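Local coordinates for protein prephenate dehydratase:Amino acid-binding ACT (Brucella abortus, PDB 6VH5) that probably converts prephenate to phenylpyruvate, carbon dioxide and water in phenylalanine biosynthesis, and binds phenylalanine in its ACT domain, at residues T39-M44 against E100-P104; M72-T78 against N192-V198. All blocks are in the same frame, centred on the assembly; numbering follows the deposited sequence.

How the interactions relate
Along the chain the first segment met is helix residues 39-44, then strand residues 72-78, then strand residues 100-104, and last 192-198. Interaction 1 closes a loop of 55 residues between 39-44 and 100-104, on helix 36-44 and edge strand 96-104. Interaction 2 closes a longer one of 113 residues, which first lays down strand 96-104, then builds the second mixed sheet and returns as strand 193-200. The two loops cross, since 72-78 falls inside the first and 100-104 inside the second. Strand 193-200 lies between 70-77 and 96-104, so both contacts share one sheet: the Y101 carbonyl probably bonds F196 N, E100 bridges to R195, and C41 packs on M72.

Interaction 1 of 2, residues T39-M44 against E100-P104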
loop_
_atom_site.group_PDB
_atom_site.type_symbol
_atom_site.label_atom_id
_atom_site.label_comp_id
_atom_site.label_asym_id
_atom_site.label_seq_id
_atom_site.Cartn_x
_atom_site.Cartn_y
_atom_site.Cartn_z
ATOM N N THR A 39 2.086 10.408 16.991
ATOM C CA THR A 39 1.038 10.227 17.994
ATOM C C THR A 39 1.033 8.800 18.535
ATOM O O THR A 39 0.941 8.586 19.750
ATOM C CB THR A 39 -0.325 10.562 17.380
ATOM O OG1 THR A 39 -0.304 11.900 16.868
ATOM C CG2 THR A 39 -1.457 10.410 18.408
ATOM N N ALA A 40 1.171 7.814 17.652
ATOM C CA ALA A 40 1.217 6.429 18.109
ATOM C C ALA A 40 2.417 6.186 19.029
ATOM O O ALA A 40 2.273 5.578 20.098
ATOM C CB ALA A 40 1.238 5.486 16.906
ATOM N N CYS A 41 3.598 6.693 18.657
ATOM C CA CYS A 41 4.780 6.517 19.505
ATOM C C CYS A 41 4.536 7.076 20.903
ATOM O O CYS A 41 4.860 6.435 21.909
ATOM C CB CYS A 41 6.001 7.206 18.882
ATOM S SG CYS A 41 6.582 6.617 17.272
ATOM N N ARG A 42 3.953 8.279 20.980
ATOM C CA ARG A 42 3.760 8.923 22.275
ATOM C C ARG A 42 2.664 8.250 23.086
ATOM O O ARG A 42 2.767 8.176 24.317
ATOM C CB ARG A 42 3.440 10.409 22.086
ATOM C CG ARG A 42 4.600 11.254 21.589
ATOM C CD ARG A 42 4.092 12.614 21.155
ATOM N NE ARG A 42 5.103 13.388 20.449
ATOM C CZ ARG A 42 5.764 14.412 20.982
ATOM N NH1 ARG A 42 5.500 14.805 22.224
ATOM N NH2 ARG A 42 6.671 15.056 20.261
ATOM N N ASN A 43 1.617 7.750 22.424
ATOM C CA ASN A 43 0.543 7.095 23.162
ATOM C C ASN A 43 1.010 5.766 23.730
ATOM O O ASN A 43 0.734 5.446 24.894
ATOM C CB ASN A 43 -0.672 6.863 22.263
ATOM C CG ASN A 43 -1.332 8.153 21.822
ATOM O OD1 ASN A 43 -0.937 9.252 22.235
ATOM N ND2 ASN A 43 -2.369 8.023 21.000
ATOM N N MET A 44 1.735 4.986 22.932
ATOM C CA MET A 44 2.094 3.633 23.336
ATOM C C MET A 44 3.373 3.585 24.153
ATOM O O MET A 44 3.468 2.797 25.101
ATOM C CB MET A 44 2.240 2.739 22.106
ATOM C CG MET A 44 2.353 1.276 22.457
ATOM S SD MET A 44 2.246 0.214 21.010
ATOM C CE MET A 44 2.371 -1.394 21.795
ATOM N N GLU A 100 1.707 -4.139 18.557
ATOM C CA GLU A 100 0.843 -3.531 17.560
ATOM C C GLU A 100 0.109 -2.371 18.216
ATOM O O GLU A 100 0.077 -2.243 19.442
ATOM C CB GLU A 100 -0.152 -4.556 16.951
ATOM C CG GLU A 100 -1.229 -5.082 17.897
ATOM C CD GLU A 100 -2.294 -5.963 17.202
ATOM O OE1 GLU A 100 -2.213 -6.184 15.966
ATOM O OE2 GLU A 100 -3.228 -6.430 17.899
ATOM N N TYR A 101 -0.450 -1.495 17.392
ATOM C CA TYR A 101 -1.179 -0.354 17.934
ATOM C C TYR A 101 -2.233 0.083 16.931
ATOM O O TYR A 101 -1.960 0.151 15.728
ATOM C CB TYR A 101 -0.252 0.822 18.277
ATOM C CG TYR A 101 -0.978 1.938 19.004
ATOM C CD1 TYR A 101 -1.293 1.825 20.356
ATOM C CD2 TYR A 101 -1.376 3.092 18.333
ATOM C CE1 TYR A 101 -1.970 2.836 21.022
ATOM C CE2 TYR A 101 -2.063 4.108 18.991
ATOM C CZ TYR A 101 -2.347 3.971 20.333
ATOM O OH TYR A 101 -3.022 4.966 20.986
ATOM N N PHE A 102 -3.428 0.383 17.435
ATOM C CA PHE A 102 -4.546 0.840 16.615
ATOM C C PHE A 102 -4.891 2.267 17.007
ATOM O O PHE A 102 -5.299 2.524 18.146
ATOM C CB PHE A 102 -5.762 -0.078 16.786
ATOM C CG PHE A 102 -5.550 -1.461 16.239
ATOM C CD1 PHE A 102 -4.848 -2.410 16.969
ATOM C CD2 PHE A 102 -6.058 -1.814 14.997
ATOM C CE1 PHE A 102 -4.646 -3.680 16.467
ATOM C CE2 PHE A 102 -5.860 -3.084 14.486
ATOM C CZ PHE A 102 -5.154 -4.018 15.222
ATOM N N LEU A 103 -4.749 3.188 16.061
ATOM C CA LEU A 103 -4.983 4.606 16.328
ATOM C C LEU A 103 -6.142 5.148 15.499
ATOM O O LEU A 103 -6.086 5.112 14.259
ATOM C CB LEU A 103 -3.709 5.415 16.073
ATOM C CG LEU A 103 -3.862 6.930 16.138
ATOM C CD1 LEU A 103 -4.045 7.364 17.572
ATOM C CD2 LEU A 103 -2.595 7.564 15.573
ATOM N N PRO A 104 -7.210 5.639 16.124
ATOM C CA PRO A 104 -8.247 6.358 15.361
ATOM C C PRO A 104 -7.683 7.643 14.764
ATOM O O PRO A 104 -7.089 8.463 15.468
ATOM C CB PRO A 104 -9.325 6.648 16.411
ATOM C CG PRO A 104 -9.090 5.613 17.486
ATOM C CD PRO A 104 -7.597 5.415 17.526
#
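The Y101 ring is met obliquely by three residues of helix 39-44: the A40 methyl near CD2, N43 CB by the hydroxyl end and the M44 sulfur near the root of the ring. A40 CB comes within 3.8 Å of Y101 CD2. M44 SD lies 5.0 Å from the centroid of the Y101 ring, an oblique Met-aromatic contact. The M44 chain is extended, with CG anti to the backbone N (chi1 -169°), and slides past Y101 in the opposite direction; this run carries the methyl CE to 3.4 Å from the carbonyl oxygen of E100.

At the far end of the ring, N43 ND2 donates a hydrogen bond to Y101 OH (3.1 Å). The hydroxyl oxygen lies nearly in the plane of the amide, although amide and ring planes stand 67° apart. With CG turned beside its own backbone N, the N43 side chain crosses the end of the ring at about a right angle. The bond fixes the hydroxyl end of the tyrosine against the last turn of the helix. Two residues further along the strand, L103 continues the apolar contact: its CD1 reaches T39 CG2 at 4.1 Å and also touches the N43 amide.

Helix and strand segments run at 116° to each other, their axes 9.4 Å apart at closest approach, and the helix lies over the face of the mixed sheet that carries Y101, L103, F196 and M72. Y101 and L103 point toward the helix, while the E100 carboxylate forms salt bridges with R195 and R300. A40 also packs on F196 and M72 of the next two strands, M44 on V198, and T39 on L172 of helix 171-176.

Interaction 2 of 2, residues M72-T78 against N192-V198; sequences MIPIENT and NVTRFVV
Strands 72-77 and 193-198 pair antiparallel, with a twist that sets their segment directions 137° apart. I73 and V197 form a hydrogen-bonded pair through both backbone bonds, and the non-hydrogen-bonded pair P74-F196 follows at a CA-CA distance of 4.1 Å. Between P74 and E76 the register slips by one residue: I75 and E76 both face R195, a classic beta bulge, and the carbonyl oxygen of R195 accepts from both I75 N (2.8 Å) and E76 N (3.3 Å). R195 N returns a bond to E76 O, and T78 N bonds V193 O beyond the strand end.

The bulge still leaves E76 and R195 side by side on one face of the sheet. R195 NH1 meets E76 OE2 at 2.9 Å; the oxygen lies near the guanidinium plane, yet is approached from 48° above the carboxylate plane. I75 CG1 sits between its backbone N and carbonyl carbon (chi1 63°), which carries CD1 over a face of the guanidinium and onto V197 CG1. K246 gives E76 a second partner; E100 and D264 also form salt bridges with R195, with R300 close by.

These are neighbouring interior strands of a lobe with the type II periplasmic-binding-protein-like fold of this family, where T194 is predicted to be essential for activity. On the face shared by P74, N77, T194 and F196, N77 ND2 donates to T194 OG1 (3.0 Å). It also donates to N192 OD1 (2.9 Å), while N77 OD1 accepts from L79 and G81; this grip at both ends of the amide fixes its rotation, and the bond to OG1 would steady the T194 side chain. T194 CG2 sits above one face of the F196 ring, offset toward the rim. P74 CB approaches F196 CE2 at 3.6 Å, and the bent M72 chain crosses F196, placing SD 4.7 Å from the ring centroid in an oblique Met-aromatic contact.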
loop_
_atom_site.group_PDB
_atom_site.type_symbol
_atom_site.label_atom_id
_atom_site.label_comp_id
_atom_site.label_asym_id
_atom_site.label_seq_id
_atom_site.Cartn_x
_atom_site.Cartn_y
_atom_site.Cartn_z
ATOM N N MET A 72 8.046 2.417 14.723
ATOM C CA MET A 72 6.586 2.425 14.697
ATOM C C MET A 72 6.137 2.581 13.247
ATOM O O MET A 72 6.221 3.678 12.682
ATOM C CB MET A 72 6.037 3.544 15.581
ATOM C CG MET A 72 4.517 3.621 15.636
ATOM S SD MET A 72 3.683 2.379 16.665
ATOM C CE MET A 72 4.067 2.969 18.311
ATOM N N ILE A 73 5.631 1.498 12.663
ATOM C CA ILE A 73 5.379 1.406 11.230
ATOM C C ILE A 73 3.897 1.142 10.992
ATOM O O ILE A 73 3.348 0.180 11.531
ATOM C CB ILE A 73 6.216 0.303 10.564
ATOM C CG1 ILE A 73 7.711 0.520 10.841
ATOM C CG2 ILE A 73 5.875 0.222 9.076
ATOM C CD1 ILE A 73 8.236 1.860 10.389
ATOM N N PRO A 74 3.211 1.966 10.203
ATOM C CA PRO A 74 1.823 1.661 9.838
ATOM C C PRO A 74 1.760 0.598 8.753
ATOM O O PRO A 74 2.550 0.604 7.805
ATOM C CB PRO A 74 1.294 3.007 9.322
ATOM C CG PRO A 74 2.507 3.709 8.809
ATOM C CD PRO A 74 3.637 3.294 9.719
ATOM N N ILE A 75 0.822 -0.337 8.907
ATOM C CA ILE A 75 0.650 -1.386 7.906
ATOM C C ILE A 75 -0.781 -1.527 7.424
ATOM O O ILE A 75 -1.005 -2.107 6.346
ATOM C CB ILE A 75 1.182 -2.739 8.422
ATOM C CG1 ILE A 75 0.396 -3.209 9.641
ATOM C CG2 ILE A 75 2.681 -2.614 8.765
ATOM C CD1 ILE A 75 0.601 -4.685 9.928
ATOM N N GLU A 76 -1.778 -1.029 8.150
ATOM C CA GLU A 76 -3.159 -1.053 7.691
ATOM C C GLU A 76 -3.802 0.298 7.967
ATOM O O GLU A 76 -3.583 0.889 9.029
ATOM C CB GLU A 76 -3.973 -2.152 8.379
ATOM C CG GLU A 76 -3.526 -3.549 8.040
ATOM C CD GLU A 76 -4.133 -4.585 8.956
ATOM O OE1 GLU A 76 -5.156 -4.278 9.593
ATOM O OE2 GLU A 76 -3.555 -5.684 9.077
ATOM N N ASN A 77 -4.565 0.794 6.994
ATOM C CA ASN A 77 -5.388 1.987 7.171
ATOM C C ASN A 77 -6.736 1.790 6.500
ATOM O O ASN A 77 -6.795 1.390 5.333
ATOM C CB ASN A 77 -4.720 3.234 6.596
ATOM C CG ASN A 77 -5.653 4.423 6.613
ATOM O OD1 ASN A 77 -6.262 4.770 5.595
ATOM N ND2 ASN A 77 -5.798 5.034 7.780
ATOM N N THR A 78 -7.810 2.134 7.220
ATOM C CA THR A 78 -9.174 1.854 6.767
ATOM C C THR A 78 -9.562 2.608 5.490
ATOM O O THR A 78 -10.359 2.097 4.699
ATOM C CB THR A 78 -10.157 2.176 7.891
ATOM O OG1 THR A 78 -9.825 1.392 9.045
ATOM C CG2 THR A 78 -11.570 1.843 7.475
ATOM N N ASN A 192 -11.896 5.983 10.608
ATOM C CA ASN A 192 -10.632 5.937 9.897
ATOM C C ASN A 192 -9.582 5.516 10.917
ATOM O O ASN A 192 -9.307 6.257 11.866
ATOM C CB ASN A 192 -10.310 7.290 9.274
ATOM C CG ASN A 192 -9.055 7.253 8.436
ATOM O OD1 ASN A 192 -8.470 6.193 8.220
ATOM N ND2 ASN A 192 -8.662 8.397 7.921
ATOM N N VAL A 193 -9.072 4.291 10.774
ATOM C CA VAL A 193 -8.148 3.691 11.732
ATOM C C VAL A 193 -6.877 3.246 11.019
ATOM O O VAL A 193 -6.929 2.734 9.895
ATOM C CB VAL A 193 -8.804 2.503 12.459
ATOM C CG1 VAL A 193 -7.919 2.025 13.591
ATOM C CG2 VAL A 193 -10.164 2.913 12.986
ATOM N N THR A 194 -5.736 3.454 11.669
ATOM C CA THR A 194 -4.450 2.957 11.195
ATOM C C THR A 194 -3.918 1.907 12.163
ATOM O O THR A 194 -3.973 2.094 13.386
ATOM C CB THR A 194 -3.416 4.084 11.034
ATOM O OG1 THR A 194 -3.726 4.862 9.874
ATOM C CG2 THR A 194 -2.009 3.488 10.857
ATOM N N ARG A 195 -3.426 0.800 11.621
ATOM C CA ARG A 195 -2.807 -0.245 12.426
ATOM C C ARG A 195 -1.296 -0.158 12.283
ATOM O O ARG A 195 -0.758 -0.246 11.169
ATOM C CB ARG A 195 -3.298 -1.630 12.025
ATOM C CG ARG A 195 -2.496 -2.760 12.681
ATOM C CD ARG A 195 -3.082 -4.143 12.335
ATOM N NE ARG A 195 -2.464 -5.165 13.164
ATOM C CZ ARG A 195 -2.000 -6.325 12.725
ATOM N NH1 ARG A 195 -2.097 -6.652 11.444
ATOM N NH2 ARG A 195 -1.439 -7.160 13.578
ATOM N N PHE A 196 -0.613 -0.012 13.407
ATOM C CA PHE A 196 0.836 -0.049 13.406
ATOM C C PHE A 196 1.327 -1.384 13.953
ATOM O O PHE A 196 0.621 -2.073 14.695
ATOM C CB PHE A 196 1.423 1.088 14.250
ATOM C CG PHE A 196 1.006 2.456 13.820
ATOM C CD1 PHE A 196 -0.202 2.996 14.242
ATOM C CD2 PHE A 196 1.830 3.219 13.012
ATOM C CE1 PHE A 196 -0.583 4.264 13.859
ATOM C CE2 PHE A 196 1.456 4.492 12.621
ATOM C CZ PHE A 196 0.248 5.016 13.044
ATOM N N VAL A 197 2.558 -1.734 13.577
ATOM C CA VAL A 197 3.323 -2.793 14.225
ATOM C C VAL A 197 4.600 -2.168 14.767
ATOM O O VAL A 197 5.178 -1.274 14.142
ATOM C CB VAL A 197 3.658 -3.964 13.279
ATOM C CG1 VAL A 197 2.410 -4.806 13.006
ATOM C CG2 VAL A 197 4.260 -3.431 11.991
ATOM N N VAL A 198 5.015 -2.621 15.941
ATOM C CA VAL A 198 6.237 -2.160 16.585
ATOM C C VAL A 198 7.356 -3.133 16.228
ATOM O O VAL A 198 7.245 -4.332 16.495
ATOM C CB VAL A 198 6.039 -2.071 18.104
ATOM C CG1 VAL A 198 7.224 -1.391 18.772
ATOM C CG2 VAL A 198 4.730 -1.348 18.409
#